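Local atomic coordinates of single-stranded-DNA-specific exonuclease RecJ (Thermus thermophilus, PDB entry 2ZXR), a protein that degrades single-stranded DNA exonucleolytically in the 5' to 3' direction, using divalent metal ions such as magnesium or manganese. Residues P29-A34 against F444-L449; D432-P435 against L439-Q442; R426-L431 against E504-L509. All blocks are in the same frame, centred on the assembly; numbering follows the deposited sequence.

Interaction 1 of 3, residues P29-A34 against F444-L449; sequences PEAALA and FRELAL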
loop_
_atom_site.group_PDB
_atom_site.type_symbol
_atom_site.label_atom_id
_atom_site.label_comp_id
_atom_site.label_asym_id
_atom_site.label_seq_id
_atom_site.Cartn_x
_atom_site.Cartn_y
_atom_site.Cartn_z
ATOM N N PRO A 29 -20.313 1.058 7.453
ATOM C CA PRO A 29 -19.421 2.176 7.803
ATOM C C PRO A 29 -17.893 1.938 7.719
ATOM O O PRO A 29 -17.162 2.830 7.344
ATOM C CB PRO A 29 -19.889 2.567 9.211
ATOM C CG PRO A 29 -20.356 1.252 9.798
ATOM C CD PRO A 29 -21.089 0.597 8.620
ATOM N N GLU A 30 -17.412 0.747 8.046
ATOM C CA GLU A 30 -15.972 0.472 7.976
ATOM C C GLU A 30 -15.429 0.577 6.570
ATOM O O GLU A 30 -14.509 1.354 6.294
ATOM C CB GLU A 30 -15.663 -0.926 8.510
ATOM C CG GLU A 30 -16.020 -1.125 9.965
ATOM C CD GLU A 30 -17.499 -1.348 10.157
ATOM O OE1 GLU A 30 -18.187 -1.689 9.155
ATOM O OE2 GLU A 30 -17.966 -1.189 11.302
ATOM N N ALA A 31 -16.000 -0.217 5.676
ATOM C CA ALA A 31 -15.582 -0.213 4.287
ATOM C C ALA A 31 -15.794 1.172 3.667
ATOM O O ALA A 31 -14.950 1.662 2.906
ATOM C CB ALA A 31 -16.360 -1.278 3.515
ATOM N N ALA A 32 -16.913 1.818 3.994
ATOM C CA ALA A 32 -17.171 3.154 3.448
ATOM C C ALA A 32 -16.074 4.120 3.885
ATOM O O ALA A 32 -15.734 5.041 3.161
ATOM C CB ALA A 32 -18.536 3.670 3.898
ATOM N N LEU A 33 -15.529 3.915 5.076
ATOM C CA LEU A 33 -14.456 4.768 5.570
ATOM C C LEU A 33 -13.261 4.630 4.609
ATOM O O LEU A 33 -12.653 5.629 4.190
ATOM C CB LEU A 33 -14.047 4.304 6.969
ATOM C CG LEU A 33 -14.237 5.245 8.153
ATOM C CD1 LEU A 33 -14.212 4.448 9.467
ATOM C CD2 LEU A 33 -13.132 6.278 8.136
ATOM N N ALA A 34 -12.933 3.385 4.272
ATOM C CA ALA A 34 -11.822 3.080 3.358
ATOM C C ALA A 34 -12.074 3.697 1.974
ATOM O O ALA A 34 -11.217 4.407 1.420
ATOM C CB ALA A 34 -11.643 1.569 3.242
ATOM N N PHE A 444 -15.551 -8.158 5.813
ATOM C CA PHE A 444 -14.616 -8.725 4.861
ATOM C C PHE A 444 -15.171 -8.690 3.450
ATOM O O PHE A 444 -14.488 -8.245 2.545
ATOM C CB PHE A 444 -14.259 -10.163 5.209
ATOM C CG PHE A 444 -13.254 -10.761 4.268
ATOM C CD1 PHE A 444 -11.893 -10.541 4.454
ATOM C CD2 PHE A 444 -13.674 -11.495 3.146
ATOM C CE1 PHE A 444 -10.945 -11.044 3.534
ATOM C CE2 PHE A 444 -12.742 -12.000 2.216
ATOM C CZ PHE A 444 -11.378 -11.774 2.413
ATOM N N ARG A 445 -16.406 -9.152 3.253
ATOM C CA ARG A 445 -16.993 -9.145 1.907
ATOM C C ARG A 445 -17.123 -7.724 1.360
ATOM O O ARG A 445 -16.975 -7.510 0.154
ATOM C CB ARG A 445 -18.375 -9.851 1.883
ATOM C CG ARG A 445 -18.332 -11.367 2.198
ATOM C CD ARG A 445 -19.735 -12.057 2.099
ATOM N NE ARG A 445 -20.693 -11.496 3.045
ATOM C CZ ARG A 445 -21.074 -12.058 4.196
ATOM N NH1 ARG A 445 -20.607 -13.240 4.588
ATOM N NH2 ARG A 445 -21.899 -11.397 4.984
ATOM N N GLU A 446 -17.366 -6.744 2.233
ATOM C CA GLU A 446 -17.505 -5.353 1.775
ATOM C C GLU A 446 -16.174 -4.714 1.344
ATOM O O GLU A 446 -16.152 -3.875 0.437
ATOM C CB GLU A 446 -18.201 -4.502 2.859
ATOM C CG GLU A 446 -19.722 -4.751 2.964
ATOM C CD GLU A 446 -20.336 -4.199 4.245
ATOM O OE1 GLU A 446 -19.656 -3.433 4.962
ATOM O OE2 GLU A 446 -21.505 -4.526 4.542
ATOM N N LEU A 447 -15.077 -5.102 1.991
ATOM C CA LEU A 447 -13.741 -4.592 1.658
ATOM C C LEU A 447 -13.221 -5.208 0.354
ATOM O O LEU A 447 -12.300 -4.679 -0.266
ATOM C CB LEU A 447 -12.745 -4.937 2.766
ATOM C CG LEU A 447 -12.984 -4.194 4.079
ATOM C CD1 LEU A 447 -12.035 -4.699 5.158
ATOM C CD2 LEU A 447 -12.794 -2.719 3.848
ATOM N N ALA A 448 -13.821 -6.328 -0.043
ATOM C CA ALA A 448 -13.430 -7.057 -1.238
ATOM C C ALA A 448 -13.385 -6.199 -2.485
ATOM O O ALA A 448 -12.493 -6.353 -3.312
ATOM C CB ALA A 448 -14.387 -8.234 -1.464
ATOM N N LEU A 449 -14.355 -5.300 -2.617
ATOM C CA LEU A 449 -14.442 -4.438 -3.785
ATOM C C LEU A 449 -13.245 -3.509 -3.985
ATOM O O LEU A 449 -13.060 -2.979 -5.071
ATOM C CB LEU A 449 -15.729 -3.606 -3.728
ATOM C CG LEU A 449 -16.985 -4.391 -4.132
ATOM C CD1 LEU A 449 -16.797 -4.896 -5.566
ATOM C CD2 LEU A 449 -17.221 -5.567 -3.164
HETATM O O HOH W 1 -17.877 -1.912 6.612
#
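Water 1 bridges the two helices between E30, A31 and E446, and three groups grip its oxygen. It donates to E30 OE1 at 2.6 Å and accepts from A31 N at 2.7 Å. On the far side it donates to E446 OE1 over 2.9 Å. Seen from the oxygen of water 1, E30 OE1, A31 N and E446 OE1 are spread at 112° to 125° from one another and lie almost in one plane with it. Because A31 sits in the first turn of its helix, its N-H has no carbonyl of a preceding turn to bind, and the water takes that place. E30 OE1 and E446 OE1 stay 4.8 Å apart; one donated hydrogen to each probably softens the repulsion between the two carboxylates. R625 adds a positive charge through a salt bridge to E446 OE2, which would help keep that carboxylate ionised.

This is a helix-helix contact: the helix 29-37 lies against the end of the helix 440-447, which connects two parallel strands in the OB-domain region. Alanine at position 31 lets the backbones come close, with A31 CA only 5.4 Å from L447 CA. The A31 methyl occupies the gap between two side chains: its CB meets E446 CB at 3.8 Å and L447 CD2 at 3.9 Å. L447 uses just the CD2 branch here, and that methyl also rests on the A31 backbone, 3.8 Å from A31 CA. E446 has CG beside its own backbone N (chi1 -75°) and runs extended from there, which carries the carboxylate past the alanine methyl to the start of the other helix. There E446 OE1 also receives a weak hydrogen bond from G28 N, while the E446 carbonyl oxygen is bonded to the Y35 hydroxyl, one turn further along the helix 29-37.

Interaction 2 of 3, residues D432-P435 against L439-Q442; sequences DLLP and LLPQ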
loop_
_atom_site.group_PDB
_atom_site.type_symbol
_atom_site.label_atom_id
_atom_site.label_comp_id
_atom_site.label_asym_id
_atom_site.label_seq_id
_atom_site.Cartn_x
_atom_site.Cartn_y
_atom_site.Cartn_z
ATOM N N ASP A 432 -9.542 1.830 11.300
ATOM C CA ASP A 432 -10.507 1.971 12.380
ATOM C C ASP A 432 -10.303 0.840 13.369
ATOM O O ASP A 432 -9.471 -0.040 13.153
ATOM C CB ASP A 432 -11.909 1.869 11.777
ATOM C CG ASP A 432 -13.012 2.048 12.798
ATOM O OD1 ASP A 432 -14.136 1.560 12.526
ATOM O OD2 ASP A 432 -12.776 2.675 13.854
ATOM N N LEU A 433 -11.072 0.879 14.455
ATOM C CA LEU A 433 -11.060 -0.151 15.492
ATOM C C LEU A 433 -11.757 -1.345 14.835
ATOM O O LEU A 433 -12.737 -1.159 14.137
ATOM C CB LEU A 433 -11.896 0.309 16.694
ATOM C CG LEU A 433 -11.326 0.975 17.957
ATOM C CD1 LEU A 433 -9.832 0.873 17.949
ATOM C CD2 LEU A 433 -11.790 2.430 18.075
ATOM N N LEU A 434 -11.258 -2.558 15.033
ATOM C CA LEU A 434 -11.895 -3.736 14.431
ATOM C C LEU A 434 -13.303 -3.900 15.016
ATOM O O LEU A 434 -13.497 -3.684 16.201
ATOM C CB LEU A 434 -11.095 -5.001 14.742
ATOM C CG LEU A 434 -11.499 -6.253 13.955
ATOM C CD1 LEU A 434 -10.992 -6.115 12.529
ATOM C CD2 LEU A 434 -10.911 -7.497 14.597
ATOM N N PRO A 435 -14.302 -4.253 14.179
ATOM C CA PRO A 435 -15.695 -4.454 14.616
ATOM C C PRO A 435 -15.799 -5.715 15.455
ATOM O O PRO A 435 -14.819 -6.430 15.606
ATOM C CB PRO A 435 -16.460 -4.598 13.297
ATOM C CG PRO A 435 -15.693 -3.712 12.374
ATOM C CD PRO A 435 -14.249 -4.133 12.712
ATOM N N LEU A 439 -19.626 -9.371 12.988
ATOM C CA LEU A 439 -19.692 -8.570 11.777
ATOM C C LEU A 439 -18.506 -8.756 10.813
ATOM O O LEU A 439 -18.530 -8.253 9.697
ATOM C CB LEU A 439 -19.805 -7.088 12.153
ATOM C CG LEU A 439 -21.092 -6.475 12.734
ATOM C CD1 LEU A 439 -22.234 -6.715 11.738
ATOM C CD2 LEU A 439 -21.425 -7.051 14.107
ATOM N N LEU A 440 -17.481 -9.486 11.231
ATOM C CA LEU A 440 -16.298 -9.653 10.385
ATOM C C LEU A 440 -16.499 -10.205 8.963
ATOM O O LEU A 440 -15.865 -9.741 8.013
ATOM C CB LEU A 440 -15.256 -10.472 11.139
ATOM C CG LEU A 440 -14.807 -9.789 12.445
ATOM C CD1 LEU A 440 -13.636 -10.568 13.029
ATOM C CD2 LEU A 440 -14.400 -8.311 12.173
ATOM N N PRO A 441 -17.355 -11.219 8.801
ATOM C CA PRO A 441 -17.586 -11.771 7.454
ATOM C C PRO A 441 -18.139 -10.693 6.512
ATOM O O PRO A 441 -17.628 -10.493 5.381
ATOM C CB PRO A 441 -18.602 -12.899 7.707
ATOM C CG PRO A 441 -18.201 -13.381 9.101
ATOM C CD PRO A 441 -17.933 -12.078 9.850
ATOM N N GLN A 442 -19.153 -9.974 6.987
ATOM C CA GLN A 442 -19.759 -8.936 6.173
ATOM C C GLN A 442 -18.757 -7.830 5.893
ATOM O O GLN A 442 -18.707 -7.306 4.775
ATOM C CB GLN A 442 -21.010 -8.352 6.859
ATOM C CG GLN A 442 -21.699 -7.207 6.077
ATOM C CD GLN A 442 -22.241 -7.644 4.720
ATOM O OE1 GLN A 442 -22.552 -6.804 3.857
ATOM N NE2 GLN A 442 -22.368 -8.957 4.521
#
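An apolar turn contact joins L434 and P435, just past the end of the strand 426-433, to L439 and L440, where the chain enters the helix 440-447. It sits at the first corner of a beta-alpha-beta unit in which this helix leads on to the strand 462-466, and only three residues separate the two sides.

One methyl does most of the work. L440 CD2 reaches back from the helix into the angle between L434 and P435, lying 4.0 Å from L434 CG and 3.9 Å from P435 O. The same methyl sits over one face of the P435 ring, with L440 CD2 4.2 Å from P435 CD, the nearest ring atom. L440 has CG anti to its carbonyl carbon (chi1 -61°), and its second torsion (chi2 -172°) turns CD2 back toward the strand end. The L434 side chain crosses that of L440 at about a right angle and presents CG and the CD1 methyl, with L434 CD1 4.1 Å from L440 CD2. A second, looser touch is made by P435 CB, which approaches L439 CB to 4.3 Å.

The two leucines extend the contact into the sheet. L434 also packs on F462 and L464 of the neighbouring strand and on V522, while L440 lies on Y520. Two residues before L434, D432 makes a salt bridge through OD2 to R633 of the helix 624-639, tying the strand end to the C-terminal part of the chain.

No hydrogen bond crosses between the two sides, and P435 has no N-H with which to make one, so the corner depends on shape: a methyl seated against a leucine and a proline ring, probably held by van der Waals contact and the exclusion of water from its buried part.

Interaction 3 of 3, residues R426-L431 against E504-L509; sequences REVALL and EVAGLL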
loop_
_atom_site.group_PDB
_atom_site.type_symbol
_atom_site.label_atom_id
_atom_site.label_comp_id
_atom_site.label_asym_id
_atom_site.label_seq_id
_atom_site.Cartn_x
_atom_site.Cartn_y
_atom_site.Cartn_z
ATOM N N ARG A 426 8.634 5.614 10.253
ATOM C CA ARG A 426 7.662 4.797 9.523
ATOM C C ARG A 426 6.280 5.017 10.135
ATOM O O ARG A 426 6.134 5.103 11.355
ATOM C CB ARG A 426 8.047 3.304 9.604
ATOM C CG ARG A 426 7.046 2.344 8.952
ATOM C CD ARG A 426 7.676 1.003 8.512
ATOM N NE ARG A 426 8.029 0.101 9.614
ATOM C CZ ARG A 426 7.157 -0.628 10.317
ATOM N NH1 ARG A 426 7.586 -1.416 11.305
ATOM N NH2 ARG A 426 5.853 -0.583 10.036
ATOM N N GLU A 427 5.274 5.157 9.286
ATOM C CA GLU A 427 3.912 5.326 9.777
ATOM C C GLU A 427 3.086 4.074 9.467
ATOM O O GLU A 427 3.301 3.427 8.447
ATOM C CB GLU A 427 3.222 6.524 9.131
ATOM C CG GLU A 427 1.699 6.441 9.308
ATOM C CD GLU A 427 0.939 7.664 8.832
ATOM O OE1 GLU A 427 1.079 8.739 9.469
ATOM O OE2 GLU A 427 0.196 7.547 7.825
ATOM N N VAL A 428 2.187 3.718 10.378
ATOM C CA VAL A 428 1.270 2.597 10.181
ATOM C C VAL A 428 -0.086 3.294 10.220
ATOM O O VAL A 428 -0.450 3.890 11.233
ATOM C CB VAL A 428 1.323 1.560 11.315
ATOM C CG1 VAL A 428 0.298 0.467 11.047
ATOM C CG2 VAL A 428 2.718 0.948 11.414
ATOM N N ALA A 429 -0.803 3.259 9.108
ATOM C CA ALA A 429 -2.105 3.904 9.002
ATOM C C ALA A 429 -3.222 2.922 9.381
ATOM O O ALA A 429 -3.374 1.862 8.781
ATOM C CB ALA A 429 -2.309 4.435 7.570
ATOM N N LEU A 430 -3.997 3.283 10.392
ATOM C CA LEU A 430 -5.074 2.423 10.861
ATOM C C LEU A 430 -6.397 2.976 10.379
ATOM O O LEU A 430 -6.681 4.161 10.560
ATOM C CB LEU A 430 -5.071 2.341 12.385
ATOM C CG LEU A 430 -4.081 1.447 13.131
ATOM C CD1 LEU A 430 -3.766 0.206 12.314
ATOM C CD2 LEU A 430 -2.827 2.211 13.420
ATOM N N LEU A 431 -7.192 2.116 9.761
ATOM C CA LEU A 431 -8.490 2.488 9.224
ATOM C C LEU A 431 -9.483 2.744 10.345
ATOM O O LEU A 431 -10.163 3.764 10.362
ATOM C CB LEU A 431 -9.048 1.365 8.339
ATOM C CG LEU A 431 -9.978 1.612 7.145
ATOM C CD1 LEU A 431 -11.110 0.579 7.202
ATOM C CD2 LEU A 431 -10.508 3.003 7.116
ATOM N N GLU A 504 -1.489 -3.682 21.579
ATOM C CA GLU A 504 -2.166 -2.952 20.524
ATOM C C GLU A 504 -1.737 -3.707 19.274
ATOM O O GLU A 504 -0.588 -4.110 19.170
ATOM C CB GLU A 504 -1.670 -1.511 20.448
ATOM C CG GLU A 504 -2.639 -0.537 21.022
ATOM C CD GLU A 504 -2.141 0.868 20.967
ATOM O OE1 GLU A 504 -3.006 1.751 21.091
ATOM O OE2 GLU A 504 -0.909 1.093 20.810
ATOM N N VAL A 505 -2.655 -3.904 18.340
ATOM C CA VAL A 505 -2.342 -4.635 17.114
ATOM C C VAL A 505 -2.867 -3.930 15.881
ATOM O O VAL A 505 -4.020 -3.494 15.872
ATOM C CB VAL A 505 -2.997 -6.028 17.096
ATOM C CG1 VAL A 505 -2.742 -6.694 15.718
ATOM C CG2 VAL A 505 -2.451 -6.892 18.228
ATOM N N ALA A 506 -2.025 -3.836 14.848
ATOM C CA ALA A 506 -2.410 -3.255 13.573
ATOM C C ALA A 506 -2.540 -4.506 12.721
ATOM O O ALA A 506 -1.539 -5.183 12.461
ATOM C CB ALA A 506 -1.326 -2.382 13.035
ATOM N N GLY A 507 -3.751 -4.847 12.283
ATOM C CA GLY A 507 -3.860 -6.071 11.520
ATOM C C GLY A 507 -4.782 -6.145 10.329
ATOM O O GLY A 507 -5.701 -5.352 10.193
ATOM N N LEU A 508 -4.532 -7.141 9.485
ATOM C CA LEU A 508 -5.324 -7.381 8.282
ATOM C C LEU A 508 -6.459 -8.350 8.598
ATOM O O LEU A 508 -6.220 -9.422 9.169
ATOM C CB LEU A 508 -4.429 -7.998 7.195
ATOM C CG LEU A 508 -3.250 -7.127 6.758
ATOM C CD1 LEU A 508 -2.116 -7.996 6.120
ATOM C CD2 LEU A 508 -3.787 -6.077 5.759
ATOM N N LEU A 509 -7.677 -7.983 8.221
ATOM C CA LEU A 509 -8.834 -8.846 8.440
ATOM C C LEU A 509 -8.674 -9.967 7.412
ATOM O O LEU A 509 -8.648 -9.712 6.206
ATOM C CB LEU A 509 -10.145 -8.110 8.150
ATOM C CG LEU A 509 -11.400 -8.524 8.945
ATOM C CD1 LEU A 509 -12.590 -8.340 8.064
ATOM C CD2 LEU A 509 -11.335 -9.953 9.500
#
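No ring or flat polar group lies between V428, L430 and A506: the meeting is almost wholly of methyls, and a flat group nearby is the indole of W7 in the strand 5-9, which touches the L430 side chain from outside the two segments. A506 CB lies against two methyls at once, 3.6 Å from L430 CD1 and 3.8 Å from V428 CG1. V428 CG1 and L430 CD1 are themselves 4.3 Å apart, so the three carbons form a compact triangle. L430 reaches a little further and brings CD1 to 3.9 Å from A506 CA, over the backbone.

V428 and L430 are two residues apart on one strand and so present neighbouring side chains on the same face. V428 puts CG1 anti to its backbone N (chi1 178°), which sends that branch, rather than CG2, to the alanine. The L430 chi2 of -32° is away from a staggered value, and with it CD1 is the branch that meets A506.

In the mixed sheet, the strand 462-466 runs between the strands 426-433 and 503-514, so this contact reaches past the intervening strand. The closest backbone pair, L430 CA and A506 CA, is 6.8 Å apart, consistent with the strong curling of an OB-type sheet. L463 touches L430, and V525 of the strand 517-528 touches A506.

Overall arrangement
From the N terminus, the segment 29-34 comes first and waits some 410 residues, through the DHH and DHHA1 ranges, for 444-449, so interaction 1 closes the longest loop. The strand 426-433 then opens interaction 3 and runs on into interaction 2, whose tight turn closes within a few residues at the helix 440-447. That helix continues into interaction 1, and the strand 503-514 finally closes interaction 3. Interaction 2 therefore nests within both others, while interactions 1 and 3 cross. E30 packs on P435, and L431 lies against E30 and A34, so the three join the N-terminal helix, the connecting helix and the curled sheet.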